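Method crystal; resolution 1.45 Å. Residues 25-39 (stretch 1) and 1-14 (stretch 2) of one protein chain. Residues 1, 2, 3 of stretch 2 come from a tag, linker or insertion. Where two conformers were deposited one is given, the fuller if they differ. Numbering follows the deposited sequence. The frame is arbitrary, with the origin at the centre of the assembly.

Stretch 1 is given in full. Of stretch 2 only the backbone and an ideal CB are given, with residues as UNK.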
# COMPACT_ATOMS: atom_id res chain seq x y z
N THR A 25 -2.64 -3.31 -8.02
CA THR A 25 -4.00 -2.87 -8.32
C THR A 25 -4.89 -3.08 -7.11
O THR A 25 -4.93 -4.17 -6.55
CB THR A 25 -4.57 -3.56 -9.59
OG1 THR A 25 -5.78 -2.91 -9.98
CG2 THR A 25 -4.84 -5.04 -9.33
N PRO A 26 -5.57 -2.02 -6.66
CA PRO A 26 -5.48 -0.66 -7.23
C PRO A 26 -4.14 0.01 -6.91
O PRO A 26 -3.54 -0.27 -5.87
CB PRO A 26 -6.62 0.07 -6.52
CG PRO A 26 -6.75 -0.62 -5.21
CD PRO A 26 -6.47 -2.07 -5.50
N GLU A 27 -3.68 0.88 -7.81
CA GLU A 27 -2.42 1.59 -7.62
C GLU A 27 -2.66 3.02 -7.16
O GLU A 27 -1.73 3.82 -7.04
CB GLU A 27 -1.58 1.57 -8.90
CG GLU A 27 -2.22 2.31 -10.07
CD GLU A 27 -1.39 2.23 -11.33
OE1 GLU A 27 -0.57 1.29 -11.46
OE2 GLU A 27 -1.55 3.10 -12.21
N LEU A 28 -3.93 3.35 -6.94
CA LEU A 28 -4.33 4.62 -6.35
C LEU A 28 -5.22 4.30 -5.17
O LEU A 28 -6.28 3.71 -5.33
CB LEU A 28 -5.10 5.48 -7.36
CG LEU A 28 -4.35 6.05 -8.56
CD1 LEU A 28 -5.31 6.76 -9.50
CD2 LEU A 28 -3.25 6.99 -8.11
N ILE A 29 -4.77 4.66 -3.97
CA ILE A 29 -5.54 4.38 -2.77
C ILE A 29 -5.72 5.63 -1.92
O ILE A 29 -4.87 6.53 -1.93
CB ILE A 29 -4.90 3.24 -1.94
CG1 ILE A 29 -3.51 3.65 -1.42
CG2 ILE A 29 -4.80 1.97 -2.77
CD1 ILE A 29 -2.85 2.58 -0.57
N VAL A 30 -6.83 5.69 -1.20
CA VAL A 30 -7.19 6.87 -0.44
C VAL A 30 -7.49 6.51 1.01
O VAL A 30 -8.39 5.71 1.28
CB VAL A 30 -8.41 7.59 -1.07
CG1 VAL A 30 -8.73 8.86 -0.30
CG2 VAL A 30 -8.14 7.91 -2.53
N LEU A 31 -6.73 7.09 1.92
CA LEU A 31 -6.85 6.80 3.35
C LEU A 31 -7.28 8.03 4.14
O LEU A 31 -7.04 9.17 3.73
CB LEU A 31 -5.53 6.28 3.90
CG LEU A 31 -5.26 4.78 3.77
CD1 LEU A 31 -5.34 4.32 2.32
CD2 LEU A 31 -3.89 4.44 4.36
N LYS A 32 -7.90 7.78 5.29
CA LYS A 32 -8.27 8.85 6.21
C LYS A 32 -7.11 9.21 7.13
O LYS A 32 -6.47 8.33 7.71
CB LYS A 32 -9.48 8.45 7.06
CG LYS A 32 -10.82 8.49 6.34
CD LYS A 32 -11.95 8.34 7.34
CE LYS A 32 -13.31 8.37 6.66
NZ LYS A 32 -13.55 9.68 5.98
N LYS A 33 -6.87 10.50 7.29
CA LYS A 33 -5.84 10.98 8.18
C LYS A 33 -6.07 10.50 9.62
O LYS A 33 -7.20 10.49 10.11
CB LYS A 33 -5.78 12.51 8.14
CG LYS A 33 -4.76 13.14 9.07
CD LYS A 33 -4.81 14.66 8.98
CE LYS A 33 -4.08 15.31 10.14
NZ LYS A 33 -4.13 16.80 10.06
N SER A 34 -4.98 10.07 10.27
CA SER A 34 -4.98 9.76 11.70
C SER A 34 -5.60 8.42 12.10
O SER A 34 -5.69 8.10 13.28
CB SER A 34 -5.63 10.89 12.50
OG SER A 34 -4.96 12.12 12.28
N VAL A 35 -6.03 7.64 11.12
CA VAL A 35 -6.62 6.33 11.40
C VAL A 35 -5.62 5.23 11.08
O VAL A 35 -5.11 5.16 9.96
CB VAL A 35 -7.91 6.11 10.59
CG1 VAL A 35 -8.47 4.73 10.86
CG2 VAL A 35 -8.94 7.17 10.93
N PRO A 36 -5.31 4.36 12.06
CA PRO A 36 -4.36 3.27 11.82
C PRO A 36 -4.76 2.47 10.59
O PRO A 36 -5.94 2.12 10.44
CB PRO A 36 -4.49 2.42 13.08
CG PRO A 36 -4.92 3.39 14.14
CD PRO A 36 -5.83 4.36 13.44
N ALA A 37 -3.80 2.18 9.72
CA ALA A 37 -4.11 1.55 8.43
C ALA A 37 -3.47 0.18 8.26
O ALA A 37 -2.36 -0.07 8.73
CB ALA A 37 -3.69 2.48 7.29
N ARG A 38 -4.21 -0.69 7.58
CA ARG A 38 -3.73 -1.98 7.13
C ARG A 38 -3.79 -1.98 5.62
O ARG A 38 -4.88 -1.90 5.04
CB ARG A 38 -4.61 -3.11 7.67
CG ARG A 38 -4.46 -3.40 9.15
CD ARG A 38 -5.58 -4.31 9.65
NE ARG A 38 -5.84 -5.43 8.75
CZ ARG A 38 -5.12 -6.55 8.71
NH1 ARG A 38 -4.08 -6.70 9.52
NH2 ARG A 38 -5.45 -7.52 7.86
N ILE A 39 -2.63 -2.04 4.97
CA ILE A 39 -2.57 -2.15 3.53
C ILE A 39 -2.12 -3.57 3.22
O ILE A 39 -0.96 -3.92 3.43
CB ILE A 39 -1.63 -1.10 2.92
CG1 ILE A 39 -1.97 0.29 3.48
CG2 ILE A 39 -1.73 -1.10 1.40
CD1 ILE A 39 -1.00 1.38 3.09
N UNK A 1 -12.46 15.86 -2.60
CA UNK A 1 -11.91 14.54 -2.34
C UNK A 1 -11.04 14.05 -3.48
O UNK A 1 -11.14 14.53 -4.61
CB UNK A 1 -13.04 13.54 -2.08
N UNK A 2 -10.17 13.09 -3.18
CA UNK A 2 -9.25 12.56 -4.17
C UNK A 2 -9.81 11.31 -4.85
O UNK A 2 -10.58 10.55 -4.26
CB UNK A 2 -7.90 12.24 -3.52
N UNK A 3 -9.42 11.11 -6.11
CA UNK A 3 -9.78 9.91 -6.85
C UNK A 3 -8.98 8.72 -6.32
O UNK A 3 -7.89 8.90 -5.78
CB UNK A 3 -9.54 10.10 -8.35
N UNK A 4 -9.53 7.52 -6.47
CA UNK A 4 -8.83 6.32 -6.06
C UNK A 4 -9.66 5.45 -5.13
O UNK A 4 -10.73 5.86 -4.68
CB UNK A 4 -7.51 6.69 -5.38
N UNK A 5 -9.17 4.25 -4.84
CA UNK A 5 -9.90 3.33 -3.99
C UNK A 5 -9.77 3.70 -2.52
O UNK A 5 -8.66 3.71 -1.97
CB UNK A 5 -9.41 1.90 -4.22
N UNK A 6 -10.89 3.99 -1.87
CA UNK A 6 -10.90 4.31 -0.45
C UNK A 6 -10.75 3.06 0.41
O UNK A 6 -11.30 2.00 0.09
CB UNK A 6 -12.19 5.04 -0.08
N UNK A 7 -10.01 3.20 1.49
CA UNK A 7 -9.92 2.14 2.49
C UNK A 7 -11.27 1.95 3.15
O UNK A 7 -12.10 2.86 3.15
CB UNK A 7 -8.85 2.46 3.54
N UNK A 8 -11.50 0.77 3.70
CA UNK A 8 -12.70 0.49 4.47
C UNK A 8 -12.44 0.82 5.93
O UNK A 8 -11.47 0.35 6.51
CB UNK A 8 -13.13 -0.97 4.31
N UNK A 9 -13.32 1.63 6.52
CA UNK A 9 -13.21 1.98 7.93
C UNK A 9 -13.90 0.93 8.79
O UNK A 9 -15.06 0.59 8.55
CB UNK A 9 -13.81 3.36 8.19
N UNK A 10 -13.19 0.40 9.79
CA UNK A 10 -13.79 -0.57 10.71
C UNK A 10 -12.93 -0.91 11.93
O UNK A 10 -11.70 -1.02 11.84
CB UNK A 10 -14.10 -1.86 9.95
N UNK A 11 -13.60 -1.09 13.06
CA UNK A 11 -12.97 -1.51 14.32
C UNK A 11 -11.70 -0.77 14.73
O UNK A 11 -10.72 -1.39 15.16
CB UNK A 11 -12.64 -3.00 14.23
N UNK A 12 -11.71 0.55 14.59
CA UNK A 12 -10.60 1.38 15.03
C UNK A 12 -9.43 1.43 14.07
O UNK A 12 -8.36 1.92 14.40
CB UNK A 12 -10.10 0.88 16.39
N UNK A 13 -9.64 0.90 12.86
CA UNK A 13 -8.62 0.98 11.82
C UNK A 13 -9.26 1.16 10.45
O UNK A 13 -10.48 1.24 10.34
CB UNK A 13 -7.74 -0.27 11.83
N UNK A 14 -8.43 1.22 9.43
CA UNK A 14 -8.90 1.25 8.05
C UNK A 14 -8.08 0.26 7.26
O UNK A 14 -6.90 0.07 7.53
CB UNK A 14 -8.80 2.65 7.45

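Position 1 has nothing of stretch 1 within 5.5 Å of its ideal CB, so geometry selects no side chain; it is G1, from the tag. At position 2 the ideal CB points toward stretch 1, 4.5 Å from V30 CG2, which suits something small and apolar. The tag supplies A2. Position 3 points sideways into open space and would accept almost anything; the tag residue M3 leads its side chain away.

Position 4 is restrictive. Its phi of 127° would jam a CB against the preceding carbonyl, and the ideal CB falls 3.2 Å from both V30 CG2 and L28 O. Glycine is called for, and G4 is found.

Positions 5 and 6 lie in a parallel ladder, paired with I29 and V30. Backbone atoms carry it: position 5 N donates to L28 O (3.0 Å), and V30 N to position 5 O (2.8 Å). The ideal CB at 5 is 3.8 Å from P26 CG, so a chain with an aliphatic base suits, polar or not. Q5 packs its CB there, then turns away, Q5 NE2 donating to the backbone O of position 6 (2.9 Å). At 6, on the V30 side of the sheet, a long chain could run past the valine: K6 CG sits 4.1 Å from V30 CB, and K6 NZ reaches a water (2.9 Å).

Position 7 points toward stretch 1, its ideal CB 4.2 Å from L31 CD1; a small apolar group fits, and A7 is found. Its N donates to V30 O (3.0 Å). Position 8 points away and is unconstrained; it is Q8.

Position 9 points toward stretch 1, but its ideal CB lies 5.3 Å from K32 CE, favouring a long chain. Q9 places NE2 3.6 Å from K32 CG and OE1 3.7 Å from V35 CG1.

Position 10 is out of reach, so many side chains would do; K10 NZ donates to Q8 OE1 (3.1 Å). Position 11, at phi/psi 47/44, favours glycine or asparagine; N11 is found, in the type I' turn from 10 to 13. Position 12, phi 80°, favours glycine: G12.

At 13 the CB points sideways, 3.3 Å from P36 O, beside the R38 chain; aromatic or aliphatic groups suit. Y13 CE1 lies 3.8 Å from R38 CD.

Position 14 pairs with A37, its ideal CB on the A37 side of the sheet, 4.0 Å from V35 CG1. Its N donates to P36 O and its O accepts from R38 N, both 2.8 Å. K32 N offers a donor and the O atoms of K32 and V35 acceptors, so a long amide suits best. Q14 OE1 accepts from K32 N (2.8 Å) and Q9 NE2 (3.0 Å); Q14 NE2 donates to K32 O (2.9 Å) and V35 O (2.8 Å), bracing the K32–V35 type II turn.

Stretch 2 (1-14) GAMGQKAQQKNGYQ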
# COMPACT_ATOMS: atom_id res chain seq x y z
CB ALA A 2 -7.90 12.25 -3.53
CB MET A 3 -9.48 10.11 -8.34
CG MET A 3 -10.22 11.26 -8.98
SD MET A 3 -11.85 10.80 -9.59
CE MET A 3 -11.42 9.65 -10.89
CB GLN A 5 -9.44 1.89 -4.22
CG GLN A 5 -10.12 0.87 -3.32
CD GLN A 5 -11.63 0.87 -3.47
OE1 GLN A 5 -12.16 0.81 -4.59
NE2 GLN A 5 -12.34 0.95 -2.35
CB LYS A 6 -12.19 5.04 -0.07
CG LYS A 6 -12.29 6.45 -0.63
CD LYS A 6 -13.50 7.16 -0.05
CE LYS A 6 -13.61 8.58 -0.58
NZ LYS A 6 -14.86 9.24 -0.12
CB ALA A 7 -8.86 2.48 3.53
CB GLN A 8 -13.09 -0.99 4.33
CG GLN A 8 -14.32 -1.38 5.13
CD GLN A 8 -14.57 -2.88 5.12
OE1 GLN A 8 -13.71 -3.66 4.70
NE2 GLN A 8 -15.74 -3.29 5.58
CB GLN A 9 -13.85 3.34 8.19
CG GLN A 9 -13.34 4.45 7.28
CD GLN A 9 -11.86 4.70 7.46
OE1 GLN A 9 -11.34 4.69 8.57
NE2 GLN A 9 -11.16 4.92 6.35
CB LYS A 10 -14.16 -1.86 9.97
CG LYS A 10 -12.99 -2.54 9.26
CD LYS A 10 -13.45 -3.82 8.57
CE LYS A 10 -12.38 -4.36 7.65
NZ LYS A 10 -12.81 -5.62 6.97
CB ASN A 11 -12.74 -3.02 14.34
CG ASN A 11 -14.04 -3.80 14.41
OD1 ASN A 11 -14.33 -4.62 13.54
ND2 ASN A 11 -14.83 -3.56 15.45
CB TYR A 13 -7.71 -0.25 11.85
CG TYR A 13 -8.41 -1.57 11.61
CD1 TYR A 13 -8.55 -2.09 10.33
CD2 TYR A 13 -8.91 -2.32 12.68
CE1 TYR A 13 -9.18 -3.31 10.12
CE2 TYR A 13 -9.54 -3.53 12.47
CZ TYR A 13 -9.67 -4.03 11.19
OH TYR A 13 -10.30 -5.24 10.99
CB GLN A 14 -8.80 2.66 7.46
CG GLN A 14 -7.38 3.21 7.38
CD GLN A 14 -7.35 4.66 6.93
OE1 GLN A 14 -8.16 5.09 6.11
NE2 GLN A 14 -6.41 5.43 7.48
O HOH W 1 -14.27 9.28 2.74
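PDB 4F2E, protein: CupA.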